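Local coordinates for Poly(A) RNA polymerase GLD2 (Rattus norvegicus, PDB 6LBK), which probably adds AMP units from ATP to the 3' ends of selected cytoplasmic mRNAs and microRNAs, as a non-canonical poly(A) polymerase, at residues 53-58 with 366-371; 149-154 with 164-169; 222-227 with 336-341. The protein carries 1 engineered substitution. All blocks are in the same frame, centred on the assembly; numbering follows the deposited sequence.

Contact 1: 53-58 with 366-371; sequences SQQILE and DLNSVL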
# COMPACT_ATOMS: atom_id res chain seq x y z
N SER A 53 -22.08 4.96 -3.94
CA SER A 53 -21.61 4.44 -2.66
C SER A 53 -21.91 2.94 -2.53
O SER A 53 -21.05 2.17 -2.07
CB SER A 53 -22.25 5.22 -1.51
OG SER A 53 -21.82 6.58 -1.48
N GLN A 54 -23.10 2.51 -2.96
CA GLN A 54 -23.45 1.09 -2.93
C GLN A 54 -22.53 0.27 -3.83
O GLN A 54 -22.16 -0.85 -3.47
CB GLN A 54 -24.91 0.86 -3.36
CG GLN A 54 -25.91 0.86 -2.22
CD GLN A 54 -27.37 0.84 -2.71
OE1 GLN A 54 -27.66 0.45 -3.85
NE2 GLN A 54 -28.29 1.26 -1.84
N GLN A 55 -22.20 0.79 -5.02
CA GLN A 55 -21.29 0.08 -5.91
C GLN A 55 -19.89 -0.01 -5.31
O GLN A 55 -19.19 -1.00 -5.53
CB GLN A 55 -21.22 0.75 -7.28
CG GLN A 55 -22.42 0.49 -8.15
CD GLN A 55 -22.41 1.37 -9.36
OE1 GLN A 55 -22.02 2.53 -9.27
NE2 GLN A 55 -22.84 0.84 -10.49
N ILE A 56 -19.49 1.01 -4.55
CA ILE A 56 -18.17 0.99 -3.91
C ILE A 56 -18.14 -0.07 -2.82
O ILE A 56 -17.15 -0.80 -2.68
CB ILE A 56 -17.82 2.37 -3.34
CG1 ILE A 56 -17.62 3.40 -4.47
CG2 ILE A 56 -16.59 2.25 -2.40
CD1 ILE A 56 -17.38 4.80 -3.98
N LEU A 57 -19.22 -0.17 -2.03
CA LEU A 57 -19.29 -1.24 -1.04
C LEU A 57 -19.41 -2.61 -1.68
O LEU A 57 -18.84 -3.58 -1.17
CB LEU A 57 -20.44 -1.01 -0.07
CG LEU A 57 -20.03 0.06 0.93
CD1 LEU A 57 -21.24 0.50 1.69
CD2 LEU A 57 -19.03 -0.51 1.85
N GLU A 58 -20.17 -2.74 -2.78
CA GLU A 58 -20.27 -4.01 -3.49
C GLU A 58 -18.91 -4.47 -3.99
O GLU A 58 -18.52 -5.64 -3.81
CB GLU A 58 -21.26 -3.88 -4.66
CG GLU A 58 -22.63 -4.47 -4.40
CD GLU A 58 -23.68 -4.07 -5.45
OE1 GLU A 58 -23.46 -4.34 -6.65
OE2 GLU A 58 -24.73 -3.50 -5.06
N ASP A 366 -21.87 7.01 -11.44
CA ASP A 366 -21.83 5.55 -11.49
C ASP A 366 -20.36 5.14 -11.49
O ASP A 366 -19.55 5.76 -12.19
CB ASP A 366 -22.57 5.05 -12.75
CG ASP A 366 -22.75 3.54 -12.79
OD1 ASP A 366 -21.84 2.80 -12.34
OD2 ASP A 366 -23.80 3.08 -13.28
N LEU A 367 -20.01 4.13 -10.67
CA LEU A 367 -18.63 3.64 -10.63
C LEU A 367 -18.19 3.10 -11.98
O LEU A 367 -16.98 3.02 -12.23
CB LEU A 367 -18.46 2.58 -9.54
CG LEU A 367 -17.01 2.21 -9.19
CD1 LEU A 367 -16.28 3.36 -8.57
CD2 LEU A 367 -17.00 1.06 -8.24
N ASN A 368 -19.13 2.71 -12.84
CA ASN A 368 -18.82 2.25 -14.19
C ASN A 368 -18.22 3.35 -15.06
O ASN A 368 -17.65 3.04 -16.12
CB ASN A 368 -20.08 1.71 -14.87
CG ASN A 368 -20.20 0.20 -14.75
OD1 ASN A 368 -19.41 -0.54 -15.33
ND2 ASN A 368 -21.23 -0.26 -14.03
N SER A 369 -18.38 4.63 -14.70
CA SER A 369 -17.81 5.70 -15.52
C SER A 369 -16.29 5.75 -15.43
O SER A 369 -15.63 6.22 -16.38
CB SER A 369 -18.41 7.04 -15.10
OG SER A 369 -19.81 7.06 -15.33
N VAL A 370 -15.71 5.30 -14.33
CA VAL A 370 -14.26 5.35 -14.13
C VAL A 370 -13.63 3.98 -13.98
O VAL A 370 -12.40 3.86 -14.13
CB VAL A 370 -13.91 6.24 -12.91
CG1 VAL A 370 -14.51 7.64 -13.13
CG2 VAL A 370 -14.41 5.61 -11.60
N LEU A 371 -14.42 2.93 -13.73
CA LEU A 371 -13.97 1.57 -13.50
C LEU A 371 -15.08 0.62 -13.94
O LEU A 371 -16.14 0.56 -13.29
CB LEU A 371 -13.66 1.39 -12.01
CG LEU A 371 -12.91 0.23 -11.34
CD1 LEU A 371 -12.98 0.45 -9.85
CD2 LEU A 371 -13.48 -1.15 -11.66
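Q55 carries the polar part of this contact, reaching from its helix to D366 and L367 with both ends of its amide. Its CG stands beside the backbone N and anti to the carbonyl carbon (chi1 -76°), and the extended chain beyond delivers the amide to the start of 366-371. There OE1 accepts from the backbone N of L367 at 2.9 Å in a nearly straight bond (166° at the hydrogen), the donor lying above the carbonyl plane. NE2 gives a more bent bond of 2.9 Å to D366 OD1. That oxygen sits near the plane of the amide, yet NE2 meets it from above the carboxylate plane, and the two flat groups are turned 53° apart. With an N-H facing one amide atom and a carboxylate facing the other, the amide's flip is settled. The price is a close approach of Q55 OE1 to D366 OD1, two acceptors 3.1 Å apart. Nearer the helix, Q55 CB packs 4.0 Å from L367 CB.

D366 OD1 also takes the backbone N of N368 at 2.8 Å, an Asx turn that holds the loop in shape. This second donor comes over the opposite face from Q55 NE2, so one oxygen is gripped from both sides, which probably steadies its negative charge. One residue further along the helix, the contact turns apolar: I56 CG1 lies 4.3 Å from L367 CD1.

L367 is buried and also touches L52 and L59 of helix 51-63, L287 of helix 283-297 and V206 of helix 200-213, and I56 leans on L283, so the loop following helix 344-363 is seated where three other helices meet.

Contact 2: 149-154 with 164-169; sequences YIERPQ and KFRDKV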
# COMPACT_ATOMS: atom_id res chain seq x y z
N TYR A 149 7.29 -27.03 -4.91
CA TYR A 149 6.08 -26.26 -4.67
C TYR A 149 6.31 -24.77 -4.80
O TYR A 149 5.45 -23.98 -4.38
CB TYR A 149 5.53 -26.58 -3.28
CG TYR A 149 6.44 -26.17 -2.15
CD1 TYR A 149 7.50 -26.96 -1.75
CD2 TYR A 149 6.22 -24.97 -1.48
CE1 TYR A 149 8.33 -26.57 -0.72
CE2 TYR A 149 7.04 -24.58 -0.44
CZ TYR A 149 8.08 -25.39 -0.06
OH TYR A 149 8.88 -24.99 0.98
N ILE A 150 7.44 -24.35 -5.36
CA ILE A 150 7.78 -22.95 -5.53
C ILE A 150 8.14 -22.74 -6.99
O ILE A 150 9.21 -23.19 -7.44
CB ILE A 150 8.93 -22.54 -4.60
CG1 ILE A 150 8.42 -22.50 -3.17
CG2 ILE A 150 9.49 -21.19 -4.95
CD1 ILE A 150 9.42 -21.90 -2.24
N GLU A 151 7.24 -22.10 -7.75
CA GLU A 151 7.37 -21.96 -9.20
C GLU A 151 8.11 -20.70 -9.57
O GLU A 151 7.91 -19.64 -8.96
CB GLU A 151 6.01 -21.94 -9.89
CG GLU A 151 5.49 -23.30 -10.29
CD GLU A 151 4.26 -23.21 -11.19
OE1 GLU A 151 3.85 -22.08 -11.54
OE2 GLU A 151 3.71 -24.28 -11.55
N ARG A 152 8.96 -20.81 -10.60
CA ARG A 152 9.58 -19.70 -11.31
C ARG A 152 10.15 -18.60 -10.38
O ARG A 152 9.74 -17.44 -10.49
CB ARG A 152 8.58 -19.10 -12.29
CG ARG A 152 8.16 -20.02 -13.42
CD ARG A 152 7.21 -19.29 -14.36
NE ARG A 152 6.95 -20.04 -15.58
CZ ARG A 152 6.21 -19.59 -16.60
NH1 ARG A 152 5.64 -18.40 -16.53
NH2 ARG A 152 6.03 -20.34 -17.67
N PRO A 153 11.10 -18.94 -9.50
CA PRO A 153 11.68 -17.89 -8.65
C PRO A 153 12.66 -17.05 -9.46
O PRO A 153 13.50 -17.58 -10.18
CB PRO A 153 12.40 -18.67 -7.55
CG PRO A 153 12.73 -19.96 -8.18
CD PRO A 153 11.66 -20.26 -9.19
N GLN A 154 12.53 -15.73 -9.34
CA GLN A 154 13.36 -14.84 -10.13
C GLN A 154 13.81 -13.67 -9.27
O GLN A 154 13.01 -13.13 -8.51
CB GLN A 154 12.59 -14.32 -11.36
CG GLN A 154 13.24 -13.17 -12.08
CD GLN A 154 12.52 -12.81 -13.37
OE1 GLN A 154 11.36 -13.19 -13.56
NE2 GLN A 154 13.18 -12.05 -14.25
N LYS A 164 10.89 -12.92 -6.64
CA LYS A 164 9.49 -13.10 -6.98
C LYS A 164 9.25 -14.58 -7.23
O LYS A 164 10.05 -15.25 -7.89
CB LYS A 164 9.10 -12.30 -8.23
CG LYS A 164 8.60 -10.92 -7.95
CD LYS A 164 7.54 -10.57 -8.95
CE LYS A 164 6.97 -9.20 -8.67
NZ LYS A 164 6.19 -8.70 -9.83
N PHE A 165 8.14 -15.08 -6.71
CA PHE A 165 7.89 -16.49 -6.90
C PHE A 165 6.40 -16.75 -6.80
O PHE A 165 5.66 -15.94 -6.25
CB PHE A 165 8.68 -17.36 -5.88
CG PHE A 165 8.29 -17.16 -4.43
CD1 PHE A 165 7.33 -17.97 -3.83
CD2 PHE A 165 8.95 -16.23 -3.64
CE1 PHE A 165 7.01 -17.81 -2.47
CE2 PHE A 165 8.63 -16.07 -2.29
CZ PHE A 165 7.66 -16.85 -1.71
N ARG A 166 5.99 -17.91 -7.28
CA ARG A 166 4.59 -18.33 -7.20
C ARG A 166 4.53 -19.59 -6.36
O ARG A 166 5.19 -20.58 -6.67
CB ARG A 166 4.02 -18.56 -8.60
CG ARG A 166 2.50 -18.57 -8.70
CD ARG A 166 2.08 -18.88 -10.13
NE ARG A 166 1.53 -20.22 -10.28
CZ ARG A 166 0.22 -20.48 -10.32
NH1 ARG A 166 -0.66 -19.49 -10.25
NH2 ARG A 166 -0.20 -21.73 -10.44
N ASP A 167 3.74 -19.55 -5.29
CA ASP A 167 3.46 -20.71 -4.47
C ASP A 167 2.40 -21.55 -5.18
O ASP A 167 1.29 -21.07 -5.44
CB ASP A 167 2.97 -20.28 -3.09
CG ASP A 167 2.49 -21.47 -2.24
OD1 ASP A 167 3.20 -22.50 -2.09
OD2 ASP A 167 1.34 -21.37 -1.73
N LYS A 168 2.79 -22.78 -5.53
CA LYS A 168 1.89 -23.74 -6.17
C LYS A 168 0.86 -24.27 -5.20
O LYS A 168 -0.14 -24.85 -5.64
CB LYS A 168 2.68 -24.93 -6.70
CG LYS A 168 3.52 -24.67 -7.91
CD LYS A 168 4.58 -25.76 -8.04
CE LYS A 168 3.95 -27.14 -8.16
NZ LYS A 168 3.18 -27.24 -9.44
N VAL A 169 1.09 -24.11 -3.90
CA VAL A 169 0.15 -24.61 -2.90
C VAL A 169 -1.08 -23.71 -2.84
O VAL A 169 -2.22 -24.18 -2.92
CB VAL A 169 0.84 -24.71 -1.53
CG1 VAL A 169 -0.12 -25.25 -0.50
CG2 VAL A 169 2.08 -25.60 -1.63
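K164 and Q154 form a hydrogen-bonded antiparallel pair in the hairpin of strands 150-156 and 162-167, at the edge of the palm sheet of this nucleotidyltransferase fold. K164 N reaches Q154 O at 2.8 Å, and K164 O takes Q154 N in return; the same carbonyl meets the CA-H of P153. The K164 side chain lies about 6 Å from that of D109, a probable magnesium ligand.

Next, F165 stands across from a beta bulge at R152 and P153, where the register shifts by one. Its CB meets I150 CG2 at 4.0 Å, and its ring goes on to an edge-to-face contact with F142 of helix 128-144.

R166 pairs with E151 through two backbone bonds, and their side chains run alongside each other the same way. The arginine chain bends at chi3 (107°), bringing NE to E151 OE1 from above the carboxylate plane, a hydrogen-bonded salt bridge of 3.2 Å.

D167 OD1 lies in plane at the Y149 ring edge, 3.9 Å from CD2, while its OD2 hydrogen-bonds S170 OG and the tyrosine hydroxyl hydrogen-bonds E83.

K168 N bonds Y149 O. Its CG presses across E151 CG at 3.4 Å, and the bent chain curls NZ back towards E151 OE2 in a long salt bridge, completing a network of E151, R166 and K168. Replacing E151 with an alanine would probably leave R166 NE without its salt-bridge partner and the K168 chain with nothing to lie across. Finally, V169 CG2 rests 3.9 Å from Y149 CB.

Contact 3: 222-227 with 336-341; sequences GTLSSY and NTARAV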
# COMPACT_ATOMS: atom_id res chain seq x y z
N GLY A 222 6.82 2.88 -14.21
CA GLY A 222 6.96 4.33 -14.22
C GLY A 222 5.90 5.14 -13.49
O GLY A 222 6.06 6.36 -13.38
N THR A 223 4.83 4.51 -12.97
CA THR A 223 3.68 5.19 -12.39
C THR A 223 3.64 5.05 -10.86
O THR A 223 4.67 4.86 -10.22
CB THR A 223 2.41 4.68 -13.08
OG1 THR A 223 2.36 3.24 -13.04
CG2 THR A 223 2.34 5.18 -14.53
N LEU A 224 2.43 5.16 -10.27
CA LEU A 224 2.30 5.29 -8.81
C LEU A 224 2.31 3.95 -8.09
O LEU A 224 1.50 3.07 -8.38
CB LEU A 224 1.00 5.99 -8.46
CG LEU A 224 0.80 7.43 -8.89
CD1 LEU A 224 -0.65 7.73 -8.71
CD2 LEU A 224 1.67 8.29 -7.98
N SER A 225 3.17 3.82 -7.09
CA SER A 225 3.16 2.61 -6.29
C SER A 225 1.90 2.55 -5.44
O SER A 225 1.30 3.58 -5.10
CB SER A 225 4.39 2.53 -5.40
OG SER A 225 4.37 3.53 -4.40
N SER A 226 1.50 1.32 -5.10
CA SER A 226 0.33 1.14 -4.24
C SER A 226 0.51 1.89 -2.94
O SER A 226 -0.44 2.48 -2.42
CB SER A 226 0.12 -0.34 -3.97
OG SER A 226 -0.51 -0.97 -5.07
N TYR A 227 1.74 1.87 -2.40
CA TYR A 227 2.03 2.57 -1.15
C TYR A 227 1.87 4.08 -1.33
O TYR A 227 1.36 4.76 -0.43
CB TYR A 227 3.43 2.21 -0.68
CG TYR A 227 3.81 2.66 0.72
CD1 TYR A 227 2.90 2.63 1.77
CD2 TYR A 227 5.12 3.07 1.01
CE1 TYR A 227 3.26 3.01 3.06
CE2 TYR A 227 5.50 3.46 2.29
CZ TYR A 227 4.56 3.42 3.32
OH TYR A 227 4.93 3.78 4.61
N ASN A 336 11.22 9.55 -0.92
CA ASN A 336 10.11 9.74 -1.85
C ASN A 336 9.57 8.39 -2.32
O ASN A 336 10.27 7.66 -3.03
CB ASN A 336 10.55 10.57 -3.05
CG ASN A 336 9.42 10.87 -4.01
OD1 ASN A 336 8.24 10.70 -3.68
ND2 ASN A 336 9.76 11.33 -5.21
N THR A 337 8.33 8.06 -1.93
CA THR A 337 7.75 6.78 -2.33
C THR A 337 7.37 6.76 -3.81
O THR A 337 7.38 5.69 -4.43
CB THR A 337 6.51 6.48 -1.50
OG1 THR A 337 5.48 7.41 -1.87
CG2 THR A 337 6.81 6.56 -0.02
N ALA A 338 7.04 7.92 -4.38
CA ALA A 338 6.68 8.02 -5.79
C ALA A 338 7.90 8.32 -6.65
O ALA A 338 7.75 8.77 -7.79
CB ALA A 338 5.61 9.09 -6.00
N ARG A 339 9.08 8.07 -6.11
CA ARG A 339 10.34 8.27 -6.82
C ARG A 339 10.34 7.59 -8.18
O ARG A 339 11.11 7.99 -9.06
CB ARG A 339 11.47 7.75 -5.95
CG ARG A 339 12.88 7.94 -6.47
CD ARG A 339 13.92 7.53 -5.40
NE ARG A 339 14.23 8.60 -4.45
CZ ARG A 339 14.14 8.48 -3.12
NH1 ARG A 339 13.76 7.33 -2.57
NH2 ARG A 339 14.44 9.52 -2.34
N ALA A 340 9.51 6.56 -8.37
CA ALA A 340 9.43 5.84 -9.64
C ALA A 340 8.82 6.68 -10.75
O ALA A 340 8.96 6.32 -11.92
CB ALA A 340 8.61 4.57 -9.46
N VAL A 341 8.12 7.76 -10.44
CA VAL A 341 7.52 8.61 -11.46
C VAL A 341 8.57 9.64 -11.86
O VAL A 341 8.71 10.69 -11.24
CB VAL A 341 6.24 9.27 -10.98
CG1 VAL A 341 5.65 10.10 -12.10
CG2 VAL A 341 5.26 8.23 -10.47
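G222 and V341 bring their backbones together, CA to CA 5.1 Å, where the loop before helix 226-239 meets two overlapping type I turns in 336-341. The CA-H of V341 points at G222 O, with CA and O 3.3 Å apart, and G222 adopts a positive phi (102°) at which a CB would jam against the preceding carbonyl oxygen. V341 CG2 drops onto T223 O at 3.4 Å and faces L224 CD2 at 4.4 Å; A340 CB also packs against T223 O.

Segment 336-341 belongs to the loop between strand 328-329 and helix 344-363, whose position and sequence are consistent with the nucleotide recognition motif of Cid1-like polymerases, and the Y227 side chain lies about 9 Å from that of D111, a probable magnesium ligand.

S225 takes the N-cap position of helix 226-239; its OG and T337 OG1 both hydrogen-bond the hydroxyl of S228, a link from loop to helix through one side chain. The other branch of T337, CG2, lies 4.0 Å from Y227 CD2, the two side chains crossing at about a right angle. With CG of Y227 anti to its N (chi1 -170°), the ring extends past the threonine, and the tyrosine OH hydrogen-bonds E330.

Overall arrangement
Contact 2 belongs to the catalytic palm, while contact 1 ties an N-terminal helix to the chain's C-terminal loop; both lie over 20 Å from the centre of the chain. Contact 3 lies deeper, about 11 Å from that centre, and none of its touching residues is fully exposed. No two contacts share an element, and their nearest atoms stay at least about 11 Å apart. Along the chain, contacts 2 and 3 follow one another inside the span closed by contact 1. Chemistry tracks place: contact 2 has sheet bonds with an outward charge network, contact 1 one amide grip beside buried leucine, and contact 3 mostly van der Waals packing of loops.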